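Long-range contacts in predicted metal-dependent hydrolase of the TIM-barrel fold (Lactobacillus casei, PDB 2QPX), which binds two zinc ions in a TIM barrel and probably acts as a hydrolase of the amidohydrolase superfamily: residues R53-G58 against L292-A297; V214-I219 against K251-K256; Q11-D16 against I359-S364; D24-N29 against M77-Y82. All coordinates share one frame; numbering follows the deposited sequence.

Contact 1: R53-G58 against L292-A297; sequences RLAYHG and LGPSGA. With EDO (1,2-ethanediol), chain E.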
loop_
_atom_site.group_PDB
_atom_site.type_symbol
_atom_site.label_atom_id
_atom_site.label_comp_id
_atom_site.label_asym_id
_atom_site.label_seq_id
_atom_site.Cartn_x
_atom_site.Cartn_y
_atom_site.Cartn_z
ATOM N N ARG A 53 -19.675 11.391 1.978
ATOM C CA ARG A 53 -18.538 11.053 1.135
ATOM C C ARG A 53 -18.501 11.993 -0.030
ATOM O O ARG A 53 -19.552 12.498 -0.457
ATOM C CB ARG A 53 -18.671 9.625 0.607
ATOM C CG ARG A 53 -18.796 8.580 1.716
ATOM C CD ARG A 53 -19.064 7.192 1.184
ATOM N NE ARG A 53 -17.974 6.661 0.389
ATOM C CZ ARG A 53 -17.964 6.488 -0.929
ATOM N NH1 ARG A 53 -18.960 6.868 -1.707
ATOM N NH2 ARG A 53 -16.936 5.902 -1.479
ATOM N N LEU A 54 -17.324 12.154 -0.620
ATOM C CA LEU A 54 -17.163 13.065 -1.730
ATOM C C LEU A 54 -17.894 12.618 -3.006
ATOM O O LEU A 54 -18.400 13.482 -3.756
ATOM C CB LEU A 54 -15.680 13.296 -2.026
ATOM C CG LEU A 54 -15.356 14.510 -2.902
ATOM C CD1 LEU A 54 -15.896 15.824 -2.253
ATOM C CD2 LEU A 54 -13.844 14.656 -3.139
ATOM N N ALA A 55 -18.011 11.317 -3.257
ATOM C CA ALA A 55 -18.605 10.835 -4.507
ATOM C C ALA A 55 -20.015 11.395 -4.724
ATOM O O ALA A 55 -20.367 11.813 -5.812
ATOM C CB ALA A 55 -18.633 9.281 -4.551
ATOM N N TYR A 56 -20.830 11.341 -3.677
ATOM C CA TYR A 56 -22.200 11.846 -3.779
ATOM C C TYR A 56 -22.192 13.308 -4.196
ATOM O O TYR A 56 -22.999 13.729 -5.063
ATOM C CB TYR A 56 -22.947 11.643 -2.471
ATOM C CG TYR A 56 -24.288 12.351 -2.375
ATOM C CD1 TYR A 56 -25.365 11.966 -3.144
ATOM C CD2 TYR A 56 -24.447 13.408 -1.509
ATOM C CE1 TYR A 56 -26.593 12.633 -3.024
ATOM C CE2 TYR A 56 -25.630 14.064 -1.385
ATOM C CZ TYR A 56 -26.717 13.667 -2.120
ATOM O OH TYR A 56 -27.931 14.360 -1.981
ATOM N N HIS A 57 -21.325 14.085 -3.571
ATOM C CA HIS A 57 -21.226 15.502 -3.951
ATOM C C HIS A 57 -20.768 15.727 -5.370
ATOM O O HIS A 57 -21.254 16.666 -6.037
ATOM C CB HIS A 57 -20.392 16.253 -2.936
ATOM C CG HIS A 57 -21.054 16.309 -1.606
ATOM N ND1 HIS A 57 -21.882 17.342 -1.221
ATOM C CD2 HIS A 57 -21.090 15.403 -0.585
ATOM C CE1 HIS A 57 -22.370 17.085 -0.018
ATOM N NE2 HIS A 57 -21.903 15.912 0.392
ATOM N N GLY A 58 -19.882 14.880 -5.876
ATOM C CA GLY A 58 -19.526 14.902 -7.291
ATOM C C GLY A 58 -20.707 14.614 -8.176
ATOM O O GLY A 58 -20.892 15.267 -9.191
ATOM N N LEU A 292 -16.073 6.652 -7.568
ATOM C CA LEU A 292 -16.567 6.568 -6.165
ATOM C C LEU A 292 -15.537 6.997 -5.145
ATOM O O LEU A 292 -15.852 7.196 -3.954
ATOM C CB LEU A 292 -17.141 5.175 -5.843
ATOM C CG LEU A 292 -18.257 4.650 -6.777
ATOM C CD1 LEU A 292 -19.010 3.504 -6.096
ATOM C CD2 LEU A 292 -19.209 5.763 -7.184
ATOM N N GLY A 293 -14.311 7.191 -5.607
ATOM C CA GLY A 293 -13.215 7.752 -4.769
ATOM C C GLY A 293 -12.575 8.889 -5.526
ATOM O O GLY A 293 -11.333 8.899 -5.796
ATOM N N PRO A 294 -13.390 9.882 -5.876
ATOM C CA PRO A 294 -12.953 10.860 -6.870
ATOM C C PRO A 294 -11.729 11.689 -6.475
ATOM O O PRO A 294 -10.917 12.044 -7.362
ATOM C CB PRO A 294 -14.221 11.717 -7.082
ATOM C CG PRO A 294 -14.958 11.592 -5.822
ATOM C CD PRO A 294 -14.761 10.185 -5.407
ATOM N N SER A 295 -11.528 11.987 -5.191
ATOM C CA SER A 295 -10.273 12.703 -4.802
ATOM C C SER A 295 -8.990 11.865 -4.976
ATOM O O SER A 295 -7.862 12.392 -4.926
ATOM C CB SER A 295 -10.357 13.232 -3.375
ATOM O OG SER A 295 -10.299 12.165 -2.416
ATOM N N GLY A 296 -9.137 10.548 -5.148
ATOM C CA GLY A 296 -7.973 9.668 -5.295
ATOM C C GLY A 296 -7.592 9.332 -6.722
ATOM O O GLY A 296 -6.558 8.736 -6.944
ATOM N N ALA A 297 -8.406 9.723 -7.699
ATOM C CA ALA A 297 -8.199 9.299 -9.083
ATOM C C ALA A 297 -6.793 9.687 -9.625
ATOM O O ALA A 297 -6.144 8.879 -10.256
ATOM C CB ALA A 297 -9.341 9.871 -9.984
HETATM C C1 EDO E . -24.962 15.760 2.763
HETATM O O1 EDO E . -25.937 15.059 3.506
HETATM C C2 EDO E . -23.998 16.316 3.819
HETATM O O2 EDO E . -22.682 16.335 3.287
HETATM O O HOH W 1 -16.190 9.325 -1.946
#

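Contact 2: V214-I219 against K251-K256; sequences VAPFII and KAFTKK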
loop_
_atom_site.group_PDB
_atom_site.type_symbol
_atom_site.label_atom_id
_atom_site.label_comp_id
_atom_site.label_asym_id
_atom_site.label_seq_id
_atom_site.Cartn_x
_atom_site.Cartn_y
_atom_site.Cartn_z
ATOM N N VAL A 214 -12.816 -22.917 -18.607
ATOM C CA VAL A 214 -13.344 -22.068 -19.653
ATOM C C VAL A 214 -12.241 -21.292 -20.380
ATOM O O VAL A 214 -12.485 -20.780 -21.466
ATOM C CB VAL A 214 -14.463 -21.090 -19.186
ATOM C CG1 VAL A 214 -15.666 -21.871 -18.637
ATOM C CG2 VAL A 214 -13.923 -20.028 -18.227
ATOM N N ALA A 215 -11.060 -21.156 -19.787
ATOM C CA ALA A 215 -9.989 -20.378 -20.409
ATOM C C ALA A 215 -9.738 -20.775 -21.874
ATOM O O ALA A 215 -9.673 -19.904 -22.744
ATOM C CB ALA A 215 -8.706 -20.354 -19.533
ATOM N N PRO A 216 -9.568 -22.080 -22.165
ATOM C CA PRO A 216 -9.354 -22.453 -23.580
ATOM C C PRO A 216 -10.529 -22.080 -24.500
ATOM O O PRO A 216 -10.319 -21.758 -25.670
ATOM C CB PRO A 216 -9.176 -23.969 -23.523
ATOM C CG PRO A 216 -9.041 -24.303 -22.120
ATOM C CD PRO A 216 -9.441 -23.224 -21.254
ATOM N N PHE A 217 -11.759 -22.148 -23.983
ATOM C CA PHE A 217 -12.924 -21.793 -24.760
ATOM C C PHE A 217 -12.913 -20.305 -25.127
ATOM O O PHE A 217 -13.371 -19.911 -26.198
ATOM C CB PHE A 217 -14.238 -22.065 -24.049
ATOM C CG PHE A 217 -14.369 -23.423 -23.393
ATOM C CD1 PHE A 217 -13.711 -24.538 -23.863
ATOM C CD2 PHE A 217 -15.281 -23.587 -22.356
ATOM C CE1 PHE A 217 -13.900 -25.784 -23.247
ATOM C CE2 PHE A 217 -15.433 -24.815 -21.728
ATOM C CZ PHE A 217 -14.761 -25.899 -22.201
ATOM N N ILE A 218 -12.441 -19.483 -24.186
ATOM C CA ILE A 218 -12.387 -18.045 -24.346
ATOM C C ILE A 218 -11.252 -17.693 -25.326
ATOM O O ILE A 218 -11.465 -16.874 -26.246
ATOM C CB ILE A 218 -12.211 -17.320 -22.981
ATOM C CG1 ILE A 218 -13.484 -17.577 -22.127
ATOM C CG2 ILE A 218 -11.855 -15.819 -23.191
ATOM C CD1 ILE A 218 -13.411 -17.039 -20.646
ATOM N N ILE A 219 -10.085 -18.301 -25.147
ATOM C CA ILE A 219 -8.944 -18.138 -26.067
ATOM C C ILE A 219 -9.397 -18.463 -27.498
ATOM O O ILE A 219 -9.068 -17.720 -28.446
ATOM C CB ILE A 219 -7.723 -19.012 -25.649
ATOM C CG1 ILE A 219 -7.103 -18.532 -24.329
ATOM C CG2 ILE A 219 -6.641 -19.016 -26.773
ATOM C CD1 ILE A 219 -6.110 -19.528 -23.683
ATOM N N LYS A 251 0.102 -17.398 -15.163
ATOM C CA LYS A 251 1.193 -18.202 -15.719
ATOM C C LYS A 251 0.610 -19.300 -16.609
ATOM O O LYS A 251 1.142 -19.595 -17.674
ATOM C CB LYS A 251 2.037 -18.827 -14.598
ATOM C CG LYS A 251 2.967 -17.854 -13.882
ATOM C CD LYS A 251 3.926 -18.537 -12.849
ATOM N N ALA A 252 -0.526 -19.865 -16.196
ATOM C CA ALA A 252 -1.125 -20.952 -16.954
ATOM C C ALA A 252 -1.677 -20.535 -18.311
ATOM O O ALA A 252 -1.623 -21.305 -19.273
ATOM C CB ALA A 252 -2.221 -21.664 -16.139
ATOM N N PHE A 253 -2.242 -19.336 -18.404
ATOM C CA PHE A 253 -3.015 -18.979 -19.575
ATOM C C PHE A 253 -2.566 -17.765 -20.402
ATOM O O PHE A 253 -2.863 -17.717 -21.587
ATOM C CB PHE A 253 -4.489 -18.825 -19.206
ATOM C CG PHE A 253 -5.096 -20.090 -18.720
ATOM C CD1 PHE A 253 -5.195 -21.171 -19.580
ATOM C CD2 PHE A 253 -5.488 -20.246 -17.416
ATOM C CE1 PHE A 253 -5.702 -22.382 -19.148
ATOM C CE2 PHE A 253 -6.006 -21.457 -16.975
ATOM C CZ PHE A 253 -6.114 -22.522 -17.849
ATOM N N THR A 254 -1.936 -16.768 -19.793
ATOM C CA THR A 254 -1.567 -15.594 -20.583
ATOM C C THR A 254 -0.634 -15.942 -21.750
ATOM O O THR A 254 -0.731 -15.351 -22.822
ATOM C CB THR A 254 -1.009 -14.433 -19.776
ATOM O OG1 THR A 254 0.159 -14.832 -19.058
ATOM C CG2 THR A 254 -2.085 -13.850 -18.817
ATOM N N LYS A 255 0.270 -16.880 -21.526
ATOM C CA LYS A 255 1.226 -17.285 -22.573
ATOM C C LYS A 255 0.531 -18.087 -23.673
ATOM O O LYS A 255 1.049 -18.242 -24.790
ATOM C CB LYS A 255 2.306 -18.165 -21.949
ATOM C CG LYS A 255 1.716 -19.426 -21.267
ATOM C CD LYS A 255 2.342 -20.736 -21.769
ATOM C CE LYS A 255 1.702 -21.920 -21.128
ATOM N NZ LYS A 255 2.086 -22.046 -19.685
ATOM N N LYS A 256 -0.623 -18.658 -23.351
ATOM C CA LYS A 256 -1.468 -19.354 -24.306
ATOM C C LYS A 256 -2.393 -18.429 -25.080
ATOM O O LYS A 256 -3.133 -18.872 -25.929
ATOM C CB LYS A 256 -2.309 -20.423 -23.602
ATOM C CG LYS A 256 -1.454 -21.498 -22.978
ATOM C CD LYS A 256 -2.289 -22.683 -22.539
ATOM C CE LYS A 256 -1.451 -23.932 -22.327
ATOM N NZ LYS A 256 -2.216 -24.887 -21.469
#

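Contact 3: Q11-D16 against I359-S364; sequences QVPLLD and ICWQTS. With EDO (1,2-ethanediol), chain F.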
loop_
_atom_site.group_PDB
_atom_site.type_symbol
_atom_site.label_atom_id
_atom_site.label_comp_id
_atom_site.label_asym_id
_atom_site.label_seq_id
_atom_site.Cartn_x
_atom_site.Cartn_y
_atom_site.Cartn_z
ATOM N N GLN A 11 -11.053 16.443 -26.075
ATOM C CA GLN A 11 -11.612 15.886 -27.290
ATOM C C GLN A 11 -11.373 14.386 -27.497
ATOM O O GLN A 11 -11.875 13.804 -28.465
ATOM C CB GLN A 11 -11.160 16.687 -28.526
ATOM C CG GLN A 11 -9.692 16.674 -28.806
ATOM C CD GLN A 11 -9.242 15.408 -29.514
ATOM O OE1 GLN A 11 -9.731 15.114 -30.607
ATOM N NE2 GLN A 11 -8.303 14.649 -28.894
ATOM N N VAL A 12 -10.612 13.731 -26.605
ATOM C CA VAL A 12 -10.292 12.320 -26.774
ATOM C C VAL A 12 -11.540 11.444 -26.540
ATOM O O VAL A 12 -12.205 11.578 -25.534
ATOM C CB VAL A 12 -9.142 11.906 -25.816
ATOM C CG1 VAL A 12 -8.942 10.394 -25.818
ATOM C CG2 VAL A 12 -7.831 12.641 -26.158
ATOM N N PRO A 13 -11.860 10.551 -27.474
ATOM C CA PRO A 13 -12.991 9.653 -27.236
ATOM C C PRO A 13 -12.710 8.590 -26.159
ATOM O O PRO A 13 -11.555 8.262 -25.875
ATOM C CB PRO A 13 -13.199 8.988 -28.585
ATOM C CG PRO A 13 -11.998 9.262 -29.353
ATOM C CD PRO A 13 -11.256 10.356 -28.810
ATOM N N LEU A 14 -13.789 8.089 -25.577
ATOM C CA LEU A 14 -13.704 7.037 -24.532
ATOM C C LEU A 14 -14.434 5.811 -24.975
ATOM O O LEU A 14 -15.597 5.890 -25.379
ATOM C CB LEU A 14 -14.324 7.539 -23.205
ATOM C CG LEU A 14 -13.665 8.759 -22.557
ATOM C CD1 LEU A 14 -14.556 9.310 -21.432
ATOM C CD2 LEU A 14 -12.225 8.439 -22.050
ATOM N N LEU A 15 -13.766 4.662 -24.862
ATOM C CA LEU A 15 -14.426 3.366 -25.023
ATOM C C LEU A 15 -14.513 2.816 -23.604
ATOM O O LEU A 15 -13.487 2.464 -23.018
ATOM C CB LEU A 15 -13.639 2.443 -25.947
ATOM C CG LEU A 15 -14.395 1.243 -26.525
ATOM C CD1 LEU A 15 -13.512 0.425 -27.509
ATOM C CD2 LEU A 15 -15.041 0.301 -25.428
ATOM N N ASP A 16 -15.728 2.793 -23.065
ATOM C CA ASP A 16 -15.925 2.369 -21.673
ATOM C C ASP A 16 -16.041 0.845 -21.693
ATOM O O ASP A 16 -17.119 0.291 -21.920
ATOM C CB ASP A 16 -17.185 2.997 -21.079
ATOM C CG ASP A 16 -17.229 2.942 -19.557
ATOM O OD1 ASP A 16 -16.492 2.115 -18.960
ATOM O OD2 ASP A 16 -18.063 3.712 -18.988
ATOM N N ILE A 359 -4.948 4.591 -23.915
ATOM C CA ILE A 359 -5.635 4.366 -22.648
ATOM C C ILE A 359 -7.157 4.609 -22.758
ATOM O O ILE A 359 -7.964 3.823 -22.250
ATOM C CB ILE A 359 -5.035 5.247 -21.564
ATOM C CG1 ILE A 359 -3.544 4.905 -21.327
ATOM C CG2 ILE A 359 -5.815 5.151 -20.251
ATOM C CD1 ILE A 359 -2.746 5.938 -20.477
ATOM N N CYS A 360 -7.536 5.709 -23.434
ATOM C CA CYS A 360 -8.914 6.127 -23.474
ATOM C C CYS A 360 -9.816 5.258 -24.378
ATOM O O CYS A 360 -10.998 5.057 -24.072
ATOM C CB CYS A 360 -8.978 7.622 -23.841
ATOM S SG CYS A 360 -8.450 8.681 -22.520
ATOM N N TRP A 361 -9.277 4.788 -25.498
ATOM C CA TRP A 361 -10.082 4.067 -26.453
ATOM C C TRP A 361 -9.350 3.031 -27.312
ATOM O O TRP A 361 -9.934 2.030 -27.707
ATOM C CB TRP A 361 -10.837 5.046 -27.402
ATOM C CG TRP A 361 -9.916 5.909 -28.210
ATOM C CD1 TRP A 361 -9.350 7.079 -27.834
ATOM C CD2 TRP A 361 -9.416 5.616 -29.525
ATOM N NE1 TRP A 361 -8.510 7.547 -28.833
ATOM C CE2 TRP A 361 -8.542 6.663 -29.880
ATOM C CE3 TRP A 361 -9.620 4.563 -30.429
ATOM C CZ2 TRP A 361 -7.853 6.680 -31.093
ATOM C CZ3 TRP A 361 -8.918 4.577 -31.640
ATOM C CH2 TRP A 361 -8.058 5.626 -31.952
ATOM N N GLN A 362 -8.103 3.314 -27.681
ATOM C CA GLN A 362 -7.495 2.544 -28.736
ATOM C C GLN A 362 -7.080 1.128 -28.313
ATOM O O GLN A 362 -7.275 0.173 -29.070
ATOM C CB GLN A 362 -6.324 3.310 -29.345
ATOM C CG GLN A 362 -5.720 2.667 -30.563
ATOM C CD GLN A 362 -4.413 3.331 -30.965
ATOM O OE1 GLN A 362 -3.537 3.593 -30.124
ATOM N NE2 GLN A 362 -4.259 3.570 -32.243
ATOM N N THR A 363 -6.538 0.992 -27.112
ATOM C CA THR A 363 -6.206 -0.358 -26.636
ATOM C C THR A 363 -7.476 -1.214 -26.517
ATOM O O THR A 363 -7.515 -2.346 -26.982
ATOM C CB THR A 363 -5.421 -0.305 -25.325
ATOM O OG1 THR A 363 -4.232 0.469 -25.517
ATOM C CG2 THR A 363 -5.083 -1.712 -24.827
ATOM N N SER A 364 -8.535 -0.668 -25.900
ATOM C CA SER A 364 -9.775 -1.415 -25.781
ATOM C C SER A 364 -10.391 -1.714 -27.147
ATOM O O SER A 364 -10.937 -2.781 -27.370
ATOM C CB SER A 364 -10.776 -0.700 -24.877
ATOM O OG SER A 364 -10.337 -0.747 -23.529
HETATM C C1 EDO F . -2.891 0.394 -29.584
HETATM O O1 EDO F . -3.560 -0.869 -29.671
HETATM C C2 EDO F . -2.926 0.860 -28.140
HETATM O O2 EDO F . -2.361 -0.197 -27.312
HETATM O O HOH W 2 -10.900 1.756 -22.540
#

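Contact 4: D24-N29 against M77-Y82; sequences DGKVPN and MNDPGY. With EDO (1,2-ethanediol), chain L.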
loop_
_atom_site.group_PDB
_atom_site.type_symbol
_atom_site.label_atom_id
_atom_site.label_comp_id
_atom_site.label_asym_id
_atom_site.label_seq_id
_atom_site.Cartn_x
_atom_site.Cartn_y
_atom_site.Cartn_z
ATOM N N ASP A 24 -34.431 3.256 -15.287
ATOM C CA ASP A 24 -35.554 4.092 -15.740
ATOM C C ASP A 24 -35.489 5.492 -15.136
ATOM O O ASP A 24 -35.513 5.633 -13.921
ATOM C CB ASP A 24 -36.847 3.353 -15.336
ATOM C CG ASP A 24 -38.131 4.006 -15.839
ATOM O OD1 ASP A 24 -38.119 5.108 -16.370
ATOM O OD2 ASP A 24 -39.177 3.350 -15.677
ATOM N N GLY A 25 -35.395 6.506 -16.004
ATOM C CA GLY A 25 -35.276 7.901 -15.603
ATOM C C GLY A 25 -36.504 8.430 -14.862
ATOM O O GLY A 25 -36.430 9.436 -14.168
ATOM N N LYS A 26 -37.629 7.728 -14.972
ATOM C CA LYS A 26 -38.879 8.107 -14.295
ATOM C C LYS A 26 -38.945 7.703 -12.820
ATOM O O LYS A 26 -39.880 8.089 -12.114
ATOM C CB LYS A 26 -40.075 7.503 -15.050
ATOM C CG LYS A 26 -40.142 7.927 -16.483
ATOM C CD LYS A 26 -41.430 7.402 -17.181
ATOM C CE LYS A 26 -41.367 5.879 -17.390
ATOM N NZ LYS A 26 -40.186 5.481 -18.227
ATOM N N VAL A 27 -37.973 6.914 -12.331
ATOM C CA VAL A 27 -37.971 6.513 -10.923
ATOM C C VAL A 27 -38.011 7.731 -10.011
ATOM O O VAL A 27 -37.247 8.657 -10.192
ATOM C CB VAL A 27 -36.688 5.631 -10.633
ATOM C CG1 VAL A 27 -36.286 5.645 -9.166
ATOM C CG2 VAL A 27 -36.921 4.213 -11.195
ATOM N N PRO A 28 -38.930 7.754 -9.043
ATOM C CA PRO A 28 -39.170 9.010 -8.329
ATOM C C PRO A 28 -38.105 9.539 -7.359
ATOM O O PRO A 28 -37.919 10.771 -7.271
ATOM C CB PRO A 28 -40.493 8.723 -7.574
ATOM C CG PRO A 28 -40.490 7.249 -7.376
ATOM C CD PRO A 28 -39.910 6.716 -8.669
ATOM N N ASN A 29 -37.395 8.651 -6.676
ATOM C CA ASN A 29 -36.474 9.079 -5.588
ATOM C C ASN A 29 -35.046 9.207 -6.138
ATOM O O ASN A 29 -34.114 8.567 -5.665
ATOM C CB ASN A 29 -36.540 8.086 -4.411
ATOM C CG ASN A 29 -36.304 6.622 -4.827
ATOM O OD1 ASN A 29 -36.463 6.247 -6.009
ATOM N ND2 ASN A 29 -35.926 5.779 -3.848
HETATM N N MSE A 77 -37.298 12.172 -14.793
HETATM C CA MSE A 77 -37.352 12.619 -16.174
HETATM C C MSE A 77 -38.150 11.633 -16.998
HETATM O O MSE A 77 -37.958 10.416 -16.899
HETATM C CB MSE A 77 -35.938 12.763 -16.753
HETATM C CG MSE A 77 -35.132 13.868 -16.107
HETATM SE SE MSE A 77 -33.261 13.825 -16.484
HETATM C CE MSE A 77 -32.762 12.606 -15.073
ATOM N N ASN A 78 -39.045 12.182 -17.834
ATOM C CA ASN A 78 -39.724 11.357 -18.827
ATOM C C ASN A 78 -38.763 10.967 -19.951
ATOM O O ASN A 78 -37.614 11.400 -19.991
ATOM C CB ASN A 78 -40.982 12.079 -19.343
ATOM C CG ASN A 78 -42.173 11.902 -18.417
ATOM O OD1 ASN A 78 -42.219 10.956 -17.638
ATOM N ND2 ASN A 78 -43.181 12.790 -18.537
ATOM N N ASP A 79 -39.206 10.097 -20.855
ATOM C CA ASP A 79 -38.263 9.502 -21.790
ATOM C C ASP A 79 -37.509 10.484 -22.708
ATOM O O ASP A 79 -36.301 10.352 -22.919
ATOM C CB ASP A 79 -38.970 8.405 -22.585
ATOM C CG ASP A 79 -39.472 7.266 -21.710
ATOM O OD1 ASP A 79 -39.208 7.213 -20.497
ATOM O OD2 ASP A 79 -40.154 6.360 -22.264
ATOM N N PRO A 80 -38.205 11.459 -23.324
ATOM C CA PRO A 80 -37.440 12.406 -24.161
ATOM C C PRO A 80 -36.417 13.219 -23.365
ATOM O O PRO A 80 -35.270 13.385 -23.801
ATOM C CB PRO A 80 -38.531 13.325 -24.781
ATOM C CG PRO A 80 -39.780 12.695 -24.490
ATOM C CD PRO A 80 -39.655 11.721 -23.383
ATOM N N GLY A 81 -36.832 13.696 -22.203
ATOM C CA GLY A 81 -35.915 14.450 -21.324
ATOM C C GLY A 81 -34.736 13.585 -20.895
ATOM O O GLY A 81 -33.598 14.040 -20.909
ATOM N N TYR A 82 -35.016 12.356 -20.521
ATOM C CA TYR A 82 -33.946 11.463 -20.046
ATOM C C TYR A 82 -32.941 11.177 -21.163
ATOM O O TYR A 82 -31.725 11.152 -20.915
ATOM C CB TYR A 82 -34.545 10.195 -19.482
ATOM C CG TYR A 82 -33.608 9.331 -18.620
ATOM C CD1 TYR A 82 -32.833 9.900 -17.607
ATOM C CD2 TYR A 82 -33.602 7.956 -18.740
ATOM C CE1 TYR A 82 -32.048 9.108 -16.795
ATOM C CE2 TYR A 82 -32.807 7.155 -17.940
ATOM C CZ TYR A 82 -32.074 7.728 -16.932
ATOM O OH TYR A 82 -31.285 6.922 -16.093
HETATM C C1 EDO L . -40.763 3.451 -11.908
HETATM O O1 EDO L . -40.711 3.972 -10.575
HETATM C C2 EDO L . -41.098 4.570 -12.884
HETATM O O2 EDO L . -41.257 4.056 -14.220
#

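Contact 1: R53-G58 against L292-A297
Arg53 and Leu292 meet through a guanidinium and a backbone carbonyl. The arginine leaves its backbone with CG anti to the carbonyl carbon; CB, CG and CD make no close contact with 292-297, the side chain packing on Thr39, Tyr231 and Pro309 of the second subunit. A bend at chi3 (65°) places NE, the first atom with a polar partner, Leu307 O of the second subunit. Past CZ the two nitrogens part company: NH1 goes to Ser38 O, while NH2 reaches Leu292 O at 3.0 Å in a weak bond with an N-H...O angle of 124°. Water 1 sits 3.4 Å above the guanidinium plane, over its centre; it accepts from Ala55 N, in the first turn of helix 54-66, and donates to Leu292 O at 2.9 Å. Leu292 closes helix 289-292, and the loop it leads into belongs to the connection between barrel strands 282-285 and 313-314; its side chain is about 7 Å from that of Asp318, a zinc ligand. Helix 54-66, in the long insertion between the first two barrel strands, thus lies against that loop. Apolar contacts continue the interface. Pro294 spreads its CD towards Ala55 CB (4.1 Å) and its CG towards Leu54 CG (4.1 Å), the leucine and proline crossing obliquely. Leu54 CD2 touches Ser295 CB at 3.8 Å, and Leu54 also packs on Leu344 of the second subunit.

Contact 2: V214-I219 against K251-K256
Ala215 puts its methyl group squarely on the ring of Phe253. The CB lies 3.5 Å from the ring centroid and just 6° off the normal, a CH-pi contact in which all six ring carbons are within 3.9 Å of the one methyl. The ring is sandwiched: Ala252 CB covers the opposite face, displaced toward the rim, and Tyr249 meets Phe253 edge-to-face. Pro216 adds only a marginal touch. One turn further on from Ala215, Ile219 works at the other end of the interface, against Lys256. Its CG1 is anti to the carbonyl carbon (chi1 -67°), with CG2 beside that carbon, and both branches are used: CG2 comes to 3.6 Å from Lys256 O, and CD1 to 3.9 Å from Lys256 CB. The lysine then runs out in an extended chain, leading its ammonium away from the 214-219 segment. Ile219 also packs on Leu258. Helix 204-221 leads into strand 225-229, and helix 247-253 lies on the crossover from that strand to its parallel neighbour 260-264, so this is the side-by-side packing of consecutive helices in the outer layer of a TIM barrel.

Contact 3: Q11-D16 against I359-S364
Strand 14-19, the first of the TIM barrel, is met here by helix 349-367, the second helix after strand 313-314 and the last of the chain, with Leu14 and Leu15 lying against Cys360 and Trp361. Barrel closure brings these distant parts of the chain together, and the same strand carries His18, a zinc ligand, farther along. The axes of 14-16 and 359-364 approach to 5.9 Å at 63°. The helix widens into a pi-type turn at 359-362, and Cys360 O in that turn accepts from Leu15 N at 2.9 Å, a nearly straight bond (168° at the hydrogen) tilted little from the carbonyl plane. Leu14 CA comes to the same oxygen in a CA-H...O contact, so strand and helix are joined backbone to backbone. Just before the strand, Pro13 lies side by side with Trp361: its CG stands over the five-membered ring, 4.0 Å from the centroid, while Gln362 CB covers the opposite face. A chi1 of 61° sets Trp361 CG between the backbone N and the carbonyl carbon, and from there the ring lies beside Pro13; the indole NE1 bonds to Asn357 OD1. Pro13 O is buried with no hydrogen-bond partner in the model; Trp361 CD1 lies 3.2 Å from it, and Cys360 CB also touches it. Leu14 CD2 packs on Cys360 CB, and Leu15 CD1 reaches Ser364 CB at 4.0 Å. Beside that leucine, water 2 lies between Leu15 O and Ser364 OG, 2.7 Å from the latter.

Contact 4: D24-N29 against M77-Y82
Gly25 sets its CA over the centre of the Tyr82 ring. That atom stands 3.3 Å from the ring centroid and 7° off the normal, a CH-pi contact, and the glycine N comes over the CE2 side of the same face. With no side chain on the glycine, backbone and ring can approach this closely. One backbone hydrogen bond joins the segments: Met77 N, of a selenomethionine, donates to Gly25 O at 2.9 Å and 175°, entering from above the carbonyl plane. The charged part is a network in which Lys26 NZ bridges Asp24 OD1 (2.8 Å) and Asp79 OD1 (3.0 Å). Asp79 receives it on the syn lone pair. Bends at chi3 and chi4 of Lys26 fold its chain back so that NZ can serve both carboxylates, and its charge probably eases the repulsion between them. Asp24 OD1 is gripped a second time by Lys26 N (3.0 Å), an Asx turn over the type I turn from Asp24 to Val27, and the two donors arrive from opposite faces of the carboxylate plane. Asp24 OD2 is taken by an ethanediol, probably from the crystallisation liquor. In the fold, the loop between strand 14-19 and helix 30-37 rests here on the start of helix 79-92, with Tyr82 OH bonding back to Ile23 O and the selenomethionine side chain touching Arg30 of helix 30-37.

Contact 3 spans nearly the whole chain, joining the first barrel strand to helix 349-367, and the other three are nested within it. Contact 4 starts next but interlocks with contact 1, whose 53-58 segment falls between the two halves of contact 4; helices 54-66 and 79-92 follow each other in the insertion after strand 14-19. The centres of contacts 1 and 4 are 24 Å apart, their nearest atoms about 9 Å. Contact 2 lies inside contact 1 along the sequence yet on the opposite side of the chain's centre, 36 Å away between centres. Contact 3 closes the barrel, contact 2 packs outer helices, contact 4 holds the insertion together and contact 1 lays it on loop 292-297.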